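Local coordinates for protein aspartate aminotransferase (Thermotoga maritima, PDB 1O4S) that catalyses the reversible, pyridoxal-phosphate-dependent transfer of the amino group from L-aspartate to 2-oxoglutarate, yielding oxaloacetate and L-glutamate, as a homodimer, at residues M27-K32 with R343-K348; A31-L36 with V43-A48; S137-I142 with G147-V152. All blocks are in the same frame, centred on the assembly; numbering follows the deposited sequence.

Contact 1 of 3, residues M27-K32 with R343-K348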
loop_
_atom_site.group_PDB
_atom_site.type_symbol
_atom_site.label_atom_id
_atom_site.label_comp_id
_atom_site.label_asym_id
_atom_site.label_seq_id
_atom_site.Cartn_x
_atom_site.Cartn_y
_atom_site.Cartn_z
ATOM N N MET B 27 17.936 -11.536 6.079
ATOM C CA MET B 27 17.156 -12.509 5.286
ATOM C C MET B 27 17.761 -13.926 5.329
ATOM O O MET B 27 17.038 -14.922 5.274
ATOM C CB MET B 27 17.004 -12.037 3.819
ATOM C CG MET B 27 15.632 -11.341 3.526
ATOM S SD MET B 27 15.577 -10.242 2.008
ATOM C CE MET B 27 13.857 -9.482 2.210
ATOM N N GLU B 28 19.081 -14.003 5.437
ATOM C CA GLU B 28 19.777 -15.288 5.505
ATOM C C GLU B 28 19.590 -15.922 6.908
ATOM O O GLU B 28 19.340 -17.124 7.021
ATOM C CB GLU B 28 21.265 -15.126 5.145
ATOM C CG GLU B 28 21.535 -14.487 3.772
ATOM C CD GLU B 28 21.684 -12.944 3.785
ATOM O OE1 GLU B 28 21.517 -12.303 4.863
ATOM O OE2 GLU B 28 21.979 -12.354 2.699
ATOM N N LEU B 29 19.666 -15.102 7.958
ATOM C CA LEU B 29 19.485 -15.579 9.340
ATOM C C LEU B 29 18.072 -16.097 9.627
ATOM O O LEU B 29 17.916 -17.059 10.369
ATOM C CB LEU B 29 19.885 -14.506 10.370
ATOM C CG LEU B 29 21.389 -14.501 10.680
ATOM C CD1 LEU B 29 21.800 -13.194 11.295
ATOM C CD2 LEU B 29 21.793 -15.655 11.603
ATOM N N ASP B 30 17.054 -15.480 9.025
ATOM C CA ASP B 30 15.659 -15.943 9.164
ATOM C C ASP B 30 15.430 -17.285 8.464
ATOM O O ASP B 30 14.729 -18.156 8.987
ATOM C CB ASP B 30 14.687 -14.906 8.592
ATOM C CG ASP B 30 14.700 -13.600 9.370
ATOM O OD1 ASP B 30 14.432 -12.549 8.731
ATOM O OD2 ASP B 30 14.973 -13.522 10.603
ATOM N N ALA B 31 16.035 -17.425 7.281
ATOM C CA ALA B 31 16.033 -18.675 6.520
ATOM C C ALA B 31 16.755 -19.780 7.296
ATOM O O ALA B 31 16.325 -20.931 7.289
ATOM C CB ALA B 31 16.695 -18.468 5.154
ATOM N N LYS B 32 17.845 -19.409 7.963
ATOM C CA LYS B 32 18.584 -20.332 8.806
ATOM C C LYS B 32 17.727 -20.818 10.000
ATOM O O LYS B 32 17.683 -22.013 10.284
ATOM C CB LYS B 32 19.890 -19.700 9.275
ATOM C CG LYS B 32 20.938 -19.497 8.146
ATOM C CD LYS B 32 22.343 -19.305 8.713
ATOM C CE LYS B 32 23.327 -18.710 7.700
ATOM N NZ LYS B 32 23.258 -17.216 7.710
ATOM N N ARG B 343 26.325 -18.072 15.030
ATOM C CA ARG B 343 26.850 -19.114 15.887
ATOM C C ARG B 343 25.885 -19.471 16.998
ATOM O O ARG B 343 25.719 -20.629 17.326
ATOM C CB ARG B 343 28.161 -18.653 16.504
ATOM C CG ARG B 343 29.284 -18.498 15.495
ATOM C CD ARG B 343 30.581 -17.910 16.052
ATOM N NE ARG B 343 31.398 -17.401 14.937
ATOM C CZ ARG B 343 32.441 -18.023 14.375
ATOM N NH1 ARG B 343 32.879 -19.206 14.826
ATOM N NH2 ARG B 343 33.071 -17.436 13.355
ATOM N N LEU B 344 25.267 -18.458 17.586
ATOM C CA LEU B 344 24.296 -18.658 18.646
ATOM C C LEU B 344 23.112 -19.423 18.068
ATOM O O LEU B 344 22.590 -20.338 18.699
ATOM C CB LEU B 344 23.850 -17.314 19.230
ATOM C CG LEU B 344 22.824 -17.355 20.365
ATOM C CD1 LEU B 344 23.452 -17.769 21.663
ATOM C CD2 LEU B 344 22.192 -16.006 20.520
ATOM N N LEU B 345 22.695 -19.063 16.864
ATOM C CA LEU B 345 21.659 -19.824 16.193
ATOM C C LEU B 345 22.062 -21.269 15.941
ATOM O O LEU B 345 21.322 -22.175 16.280
ATOM C CB LEU B 345 21.245 -19.169 14.887
ATOM C CG LEU B 345 20.105 -19.878 14.138
ATOM C CD1 LEU B 345 18.799 -19.955 14.979
ATOM C CD2 LEU B 345 19.842 -19.190 12.816
ATOM N N GLU B 346 23.238 -21.499 15.358
ATOM C CA GLU B 346 23.608 -22.851 14.957
ATOM C C GLU B 346 23.926 -23.722 16.186
ATOM O O GLU B 346 23.618 -24.898 16.179
ATOM C CB GLU B 346 24.731 -22.841 13.898
ATOM C CG GLU B 346 26.167 -22.762 14.431
ATOM C CD GLU B 346 27.250 -22.284 13.410
ATOM O OE1 GLU B 346 28.440 -22.174 13.827
ATOM O OE2 GLU B 346 26.938 -21.999 12.211
ATOM N N GLU B 347 24.470 -23.138 17.251
ATOM C CA GLU B 347 24.943 -23.916 18.403
ATOM C C GLU B 347 23.870 -24.038 19.510
ATOM O O GLU B 347 23.723 -25.092 20.130
ATOM C CB GLU B 347 26.254 -23.319 18.976
ATOM C CG GLU B 347 27.422 -23.273 17.973
ATOM C CD GLU B 347 28.707 -22.604 18.504
ATOM O OE1 GLU B 347 28.872 -22.494 19.747
ATOM O OE2 GLU B 347 29.577 -22.195 17.672
ATOM N N LYS B 348 23.157 -22.938 19.756
ATOM C CA LYS B 348 22.197 -22.834 20.859
ATOM C C LYS B 348 20.750 -22.747 20.390
ATOM O O LYS B 348 19.849 -22.829 21.210
ATOM C CB LYS B 348 22.497 -21.609 21.751
ATOM C CG LYS B 348 23.805 -21.666 22.561
ATOM C CD LYS B 348 23.951 -22.939 23.393
ATOM C CE LYS B 348 25.240 -22.927 24.157
ATOM N NZ LYS B 348 25.313 -24.063 25.102
#
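Leu-345 reaches across from helix 337-348 with one methyl group, CD2, which meets Lys-32 and Leu-29 on helix 27-38. Its nearest partner is the root of the lysine, with Leu-345 CD2 3.6 Å from Lys-32 CB. The same methyl lies 3.8 Å from Leu-29 O, the backbone carbonyl about one helical turn earlier, and the Leu-345 CD2 to Leu-29 CD2 distance is 4.2 Å. A single branch thus touches a methylene, a peptide oxygen and a methyl of the facing helix. The CB of Leu-345 points toward the other helix, and with CG anti to the backbone N (chi1 -177°) CD2 comes to lie against it.

Leu-29 arrives differently. Its CB does not point at the partner helix, but the chain swings round so that CD2 comes nearer, and the side chain also packs on Cys-341 and Glu-342 of helix 337-348 and on Pro-354. Lys-32 contributes its root alone: CB faces Leu-345, and beyond CB the chain leads away. Near its end it bends (chi4 86°), and NZ forms a long, weak ion pair with Glu-342. The lysine thus packs through its aliphatic root and carries its charge away from the leucine.

Leu-345 also rests on Ala-351, and the adjoining Leu-344 packs on Val-350, Leu-352 and Phe-385, so helix 337-348 is held by strand 350-354 and helix 372-386 as well. This apolar helix-helix packing, made by segments 311 residues apart, is characteristic of the small domain of fold type I aminotransferases, where the N-terminal part of the chain joins the C-terminal part.

Contact 2 of 3, residues A31-L36 with V43-A48; sequences AKAKAL and VINLTA
The side chain of Val-43 sets out toward helix 27-38, and its two methyls meet different parts of it. CG2 sits against Leu-36, at 3.6 Å from Leu-36 CB, and also lies 4.0 Å from the backbone oxygen Ala-33 O. CG1 lies more loosely, with 4.5 Å between Val-43 CG1 and Ala-33 CB. The valine thus lies against one turn of the helix, between the positions of Ala-33 and Leu-36.

Two residues along, Asn-45 approaches the same alanine with its amide nitrogen, ND2 being 4.0 Å from Ala-33 CB in plain van der Waals contact. The rotation of this amide is set from the other end: Asn-45 OD1 accepts from Thr-47 N at 3.0 Å, with the donor in the carbonyl plane, forming an Asx turn.

Strand 44-45 is the outermost strand, within this chain, of a four-stranded sheet and runs parallel to strand 350-354, bonded through Ile-44 and Leu-46. Those two side chains pack on helix 372-386, while helix 27-38 covers Val-43 and Asn-45 and leans on helix 337-348 through Leu-36 and Leu-345.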
loop_
_atom_site.group_PDB
_atom_site.type_symbol
_atom_site.label_atom_id
_atom_site.label_comp_id
_atom_site.label_asym_id
_atom_site.label_seq_id
_atom_site.Cartn_x
_atom_site.Cartn_y
_atom_site.Cartn_z
ATOM N N ALA B 31 16.035 -17.425 7.281
ATOM C CA ALA B 31 16.033 -18.675 6.520
ATOM C C ALA B 31 16.755 -19.780 7.296
ATOM O O ALA B 31 16.325 -20.931 7.289
ATOM C CB ALA B 31 16.695 -18.468 5.154
ATOM N N LYS B 32 17.845 -19.409 7.963
ATOM C CA LYS B 32 18.584 -20.332 8.806
ATOM C C LYS B 32 17.727 -20.818 10.000
ATOM O O LYS B 32 17.683 -22.013 10.284
ATOM C CB LYS B 32 19.890 -19.700 9.275
ATOM C CG LYS B 32 20.938 -19.497 8.146
ATOM C CD LYS B 32 22.343 -19.305 8.713
ATOM C CE LYS B 32 23.327 -18.710 7.700
ATOM N NZ LYS B 32 23.258 -17.216 7.710
ATOM N N ALA B 33 17.048 -19.896 10.672
ATOM C CA ALA B 33 16.140 -20.231 11.778
ATOM C C ALA B 33 15.016 -21.169 11.317
ATOM O O ALA B 33 14.822 -22.212 11.921
ATOM C CB ALA B 33 15.559 -18.955 12.418
ATOM N N LYS B 34 14.329 -20.810 10.225
ATOM C CA LYS B 34 13.255 -21.634 9.635
ATOM C C LYS B 34 13.686 -23.047 9.230
ATOM O O LYS B 34 12.897 -23.989 9.365
ATOM C CB LYS B 34 12.640 -20.951 8.410
ATOM C CG LYS B 34 11.868 -19.700 8.760
ATOM C CD LYS B 34 11.448 -18.892 7.512
ATOM C CE LYS B 34 10.495 -17.743 7.869
ATOM N NZ LYS B 34 11.235 -16.500 8.286
ATOM N N ALA B 35 14.922 -23.168 8.729
ATOM C CA ALA B 35 15.506 -24.434 8.329
ATOM C C ALA B 35 15.813 -25.329 9.531
ATOM O O ALA B 35 15.669 -26.550 9.456
ATOM C CB ALA B 35 16.776 -24.186 7.550
ATOM N N LEU B 36 16.286 -24.726 10.617
ATOM C CA LEU B 36 16.488 -25.459 11.862
ATOM C C LEU B 36 15.147 -25.983 12.420
ATOM O O LEU B 36 15.052 -27.135 12.842
ATOM C CB LEU B 36 17.210 -24.584 12.888
ATOM C CG LEU B 36 18.686 -24.328 12.569
ATOM C CD1 LEU B 36 19.216 -23.166 13.385
ATOM C CD2 LEU B 36 19.537 -25.582 12.789
ATOM N N VAL B 43 14.166 -24.129 18.206
ATOM C CA VAL B 43 14.655 -22.768 18.042
ATOM C C VAL B 43 13.796 -21.824 18.880
ATOM O O VAL B 43 12.579 -21.781 18.700
ATOM C CB VAL B 43 14.597 -22.310 16.553
ATOM C CG1 VAL B 43 14.815 -20.807 16.420
ATOM C CG2 VAL B 43 15.619 -23.088 15.712
ATOM N N ILE B 44 14.424 -21.090 19.796
ATOM C CA ILE B 44 13.773 -19.977 20.457
ATOM C C ILE B 44 14.108 -18.724 19.644
ATOM O O ILE B 44 15.254 -18.309 19.551
ATOM C CB ILE B 44 14.195 -19.851 21.944
ATOM C CG1 ILE B 44 13.999 -21.186 22.687
ATOM C CG2 ILE B 44 13.389 -18.751 22.634
ATOM C CD1 ILE B 44 14.818 -21.298 23.961
ATOM N N ASN B 45 13.084 -18.132 19.055
ATOM C CA ASN B 45 13.249 -17.064 18.088
ATOM C C ASN B 45 12.912 -15.755 18.753
ATOM O O ASN B 45 11.754 -15.442 18.945
ATOM C CB ASN B 45 12.341 -17.280 16.860
ATOM C CG ASN B 45 12.715 -16.355 15.679
ATOM O OD1 ASN B 45 12.914 -15.156 15.862
ATOM N ND2 ASN B 45 12.854 -16.935 14.477
ATOM N N LEU B 46 13.942 -14.995 19.074
ATOM C CA LEU B 46 13.801 -13.703 19.709
ATOM C C LEU B 46 14.067 -12.541 18.753
ATOM O O LEU B 46 14.627 -11.511 19.156
ATOM C CB LEU B 46 14.762 -13.650 20.886
ATOM C CG LEU B 46 14.549 -14.843 21.805
ATOM C CD1 LEU B 46 15.525 -14.763 22.945
ATOM C CD2 LEU B 46 13.084 -14.917 22.285
ATOM N N THR B 47 13.639 -12.694 17.504
ATOM C CA THR B 47 13.786 -11.633 16.495
ATOM C C THR B 47 12.506 -10.884 16.163
ATOM O O THR B 47 12.558 -9.937 15.391
ATOM C CB THR B 47 14.336 -12.192 15.157
ATOM O OG1 THR B 47 13.410 -13.125 14.568
ATOM C CG2 THR B 47 15.654 -12.967 15.366
ATOM N N ALA B 48 11.364 -11.298 16.721
ATOM C CA ALA B 48 10.083 -10.754 16.291
ATOM C C ALA B 48 9.997 -9.242 16.406
ATOM O O ALA B 48 10.468 -8.652 17.375
ATOM C CB ALA B 48 8.908 -11.422 17.038
#

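Contact 3 of 3, residues S137-I142 with G147-V152; sequences SYIPQI and GTVNVV
Helix 138-142 and strand 148-152 run nearly antiparallel, their directions 150° apart and their axes 8.4 Å at closest approach, and a backbone bond from Gly-147 N to Ile-142 O (3.0 Å) spans the short connection between them. The donor of that bond stands tilted 29° from the carbonyl plane, as the chain leaves the helix and turns back into the strand.

Ile-142 faces the strand directly. Its CG2 methyl meets Val-149 CG2 at 3.6 Å, while the CD1 end of the same side chain also touches the valine. Ile-142 CG2 lies 3.8 Å from the backbone oxygen Thr-148 O as well. With Val-149 CG1 anti to the backbone N (chi1 -177°), Val-149 CG2 lies between the two isoleucines, closer to Ile-142, while Val-149 CG1 meets Ile-139 CG1 at 4.1 Å. Ile-139 starts out alongside the strand, but its extended chi2 sends the tip toward it, leaving Ile-139 CD1 4.1 Å from Val-151 CG2. Each isoleucine crosses its valine partners at about a right angle, so the branches pack across one another.

The contact closes the beta-alpha-beta unit of strand 127-132, helix 138-144 and strand 148-153, the last being the outermost strand, within this chain, of the seven-stranded sheet and bonded to strand 127-132. Ile-142 also packs on Phe-118 of helix 109-121. Away from the strand, Tyr-138 touches the pyridoxal phosphate and bonds to Asp-213, and Gln-141 bonds to the backbone oxygen of His-274 of the second subunit.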
loop_
_atom_site.group_PDB
_atom_site.type_symbol
_atom_site.label_atom_id
_atom_site.label_comp_id
_atom_site.label_asym_id
_atom_site.label_seq_id
_atom_site.Cartn_x
_atom_site.Cartn_y
_atom_site.Cartn_z
ATOM N N SER B 137 13.620 0.108 7.800
ATOM C CA SER B 137 12.796 0.468 6.640
ATOM C C SER B 137 12.856 1.933 6.255
ATOM O O SER B 137 12.519 2.312 5.135
ATOM C CB SER B 137 11.325 0.052 6.877
ATOM O OG SER B 137 11.057 -1.215 6.268
ATOM N N TYR B 138 13.299 2.770 7.181
ATOM C CA TYR B 138 13.286 4.202 6.961
ATOM C C TYR B 138 14.120 4.622 5.737
ATOM O O TYR B 138 13.682 5.445 4.903
ATOM C CB TYR B 138 13.828 4.925 8.201
ATOM C CG TYR B 138 13.005 4.847 9.469
ATOM C CD1 TYR B 138 11.608 4.917 9.446
ATOM C CD2 TYR B 138 13.637 4.756 10.711
ATOM C CE1 TYR B 138 10.886 4.894 10.621
ATOM C CE2 TYR B 138 12.927 4.722 11.879
ATOM C CZ TYR B 138 11.553 4.810 11.844
ATOM O OH TYR B 138 10.854 4.792 13.032
ATOM N N ILE B 139 15.337 4.096 5.667
ATOM C CA ILE B 139 16.273 4.488 4.651
ATOM C C ILE B 139 15.784 3.999 3.277
ATOM O O ILE B 139 15.746 4.781 2.343
ATOM C CB ILE B 139 17.718 4.008 5.035
ATOM C CG1 ILE B 139 18.228 4.913 6.174
ATOM C CG2 ILE B 139 18.660 4.038 3.820
ATOM C CD1 ILE B 139 19.568 4.509 6.798
ATOM N N PRO B 140 15.417 2.729 3.146
ATOM C CA PRO B 140 14.755 2.277 1.924
ATOM C C PRO B 140 13.647 3.229 1.472
ATOM O O PRO B 140 13.642 3.574 0.302
ATOM C CB PRO B 140 14.227 0.910 2.326
ATOM C CG PRO B 140 15.352 0.398 3.224
ATOM C CD PRO B 140 15.660 1.600 4.068
ATOM N N GLN B 141 12.803 3.698 2.389
ATOM C CA GLN B 141 11.660 4.557 2.036
ATOM C C GLN B 141 12.115 5.912 1.539
ATOM O O GLN B 141 11.621 6.428 0.517
ATOM C CB GLN B 141 10.718 4.729 3.222
ATOM C CG GLN B 141 9.974 3.477 3.628
ATOM C CD GLN B 141 9.060 3.694 4.814
ATOM O OE1 GLN B 141 9.281 4.614 5.595
ATOM N NE2 GLN B 141 8.039 2.858 4.953
ATOM N N ILE B 142 13.092 6.476 2.230
ATOM C CA ILE B 142 13.612 7.787 1.844
ATOM C C ILE B 142 14.276 7.679 0.485
ATOM O O ILE B 142 14.061 8.553 -0.352
ATOM C CB ILE B 142 14.592 8.344 2.912
ATOM C CG1 ILE B 142 13.827 8.615 4.209
ATOM C CG2 ILE B 142 15.312 9.582 2.388
ATOM C CD1 ILE B 142 14.705 8.504 5.451
ATOM N N GLY B 147 14.922 11.001 -1.807
ATOM C CA GLY B 147 15.676 11.775 -0.836
ATOM C C GLY B 147 17.028 11.172 -0.563
ATOM O O GLY B 147 17.351 10.083 -1.056
ATOM N N THR B 148 17.840 11.901 0.195
ATOM C CA THR B 148 19.107 11.382 0.704
ATOM C C THR B 148 19.052 11.385 2.219
ATOM O O THR B 148 18.172 11.970 2.824
ATOM C CB THR B 148 20.296 12.196 0.211
ATOM O OG1 THR B 148 20.165 13.549 0.659
ATOM C CG2 THR B 148 20.324 12.273 -1.337
ATOM N N VAL B 149 19.984 10.678 2.820
ATOM C CA VAL B 149 19.946 10.450 4.242
ATOM C C VAL B 149 21.253 10.896 4.886
ATOM O O VAL B 149 22.328 10.635 4.351
ATOM C CB VAL B 149 19.707 8.959 4.575
ATOM C CG1 VAL B 149 19.605 8.785 6.078
ATOM C CG2 VAL B 149 18.405 8.435 3.906
ATOM N N ASN B 150 21.129 11.544 6.044
ATOM C CA ASN B 150 22.253 11.839 6.911
ATOM C C ASN B 150 21.995 11.073 8.207
ATOM O O ASN B 150 21.082 11.401 8.950
ATOM C CB ASN B 150 22.364 13.357 7.153
ATOM C CG ASN B 150 23.746 13.795 7.616
ATOM O OD1 ASN B 150 24.527 13.008 8.166
ATOM N ND2 ASN B 150 24.054 15.084 7.405
ATOM N N VAL B 151 22.786 10.032 8.439
ATOM C CA VAL B 151 22.649 9.177 9.614
ATOM C C VAL B 151 23.498 9.751 10.728
ATOM O O VAL B 151 24.708 9.932 10.568
ATOM C CB VAL B 151 23.122 7.742 9.331
ATOM C CG1 VAL B 151 22.919 6.861 10.557
ATOM C CG2 VAL B 151 22.427 7.168 8.101
ATOM N N VAL B 152 22.853 10.061 11.842
ATOM C CA VAL B 152 23.521 10.632 12.990
ATOM C C VAL B 152 23.568 9.504 13.996
ATOM O O VAL B 152 22.530 9.099 14.525
ATOM C CB VAL B 152 22.765 11.863 13.555
ATOM C CG1 VAL B 152 23.382 12.326 14.865
ATOM C CG2 VAL B 152 22.758 12.985 12.529
#

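Overall arrangement
Contacts 1 and 2 form one continuous packing unit, with centres 6 Å apart, and both use helix 27-38, sharing Ala-31 and Lys-32. Leu-345 joins them: its CG lies 3.5 Å from Leu-36 CD1, and its CD2 is 3.6 Å from Ala-33 N. Contact 3 stands apart in the cofactor-binding part of the chain, its centre 28 Å from each of the others. It comes no nearer than about 10 Å to contact 1 and about 13 Å to contact 2, nearest atoms. Ile-139 is about 12 Å from the bound pyridoxal phosphate, whereas the side chains of Leu-29 and Asn-45 lie about 10 and 8 Å from that of Arg-365, which by similarity binds L-aspartate.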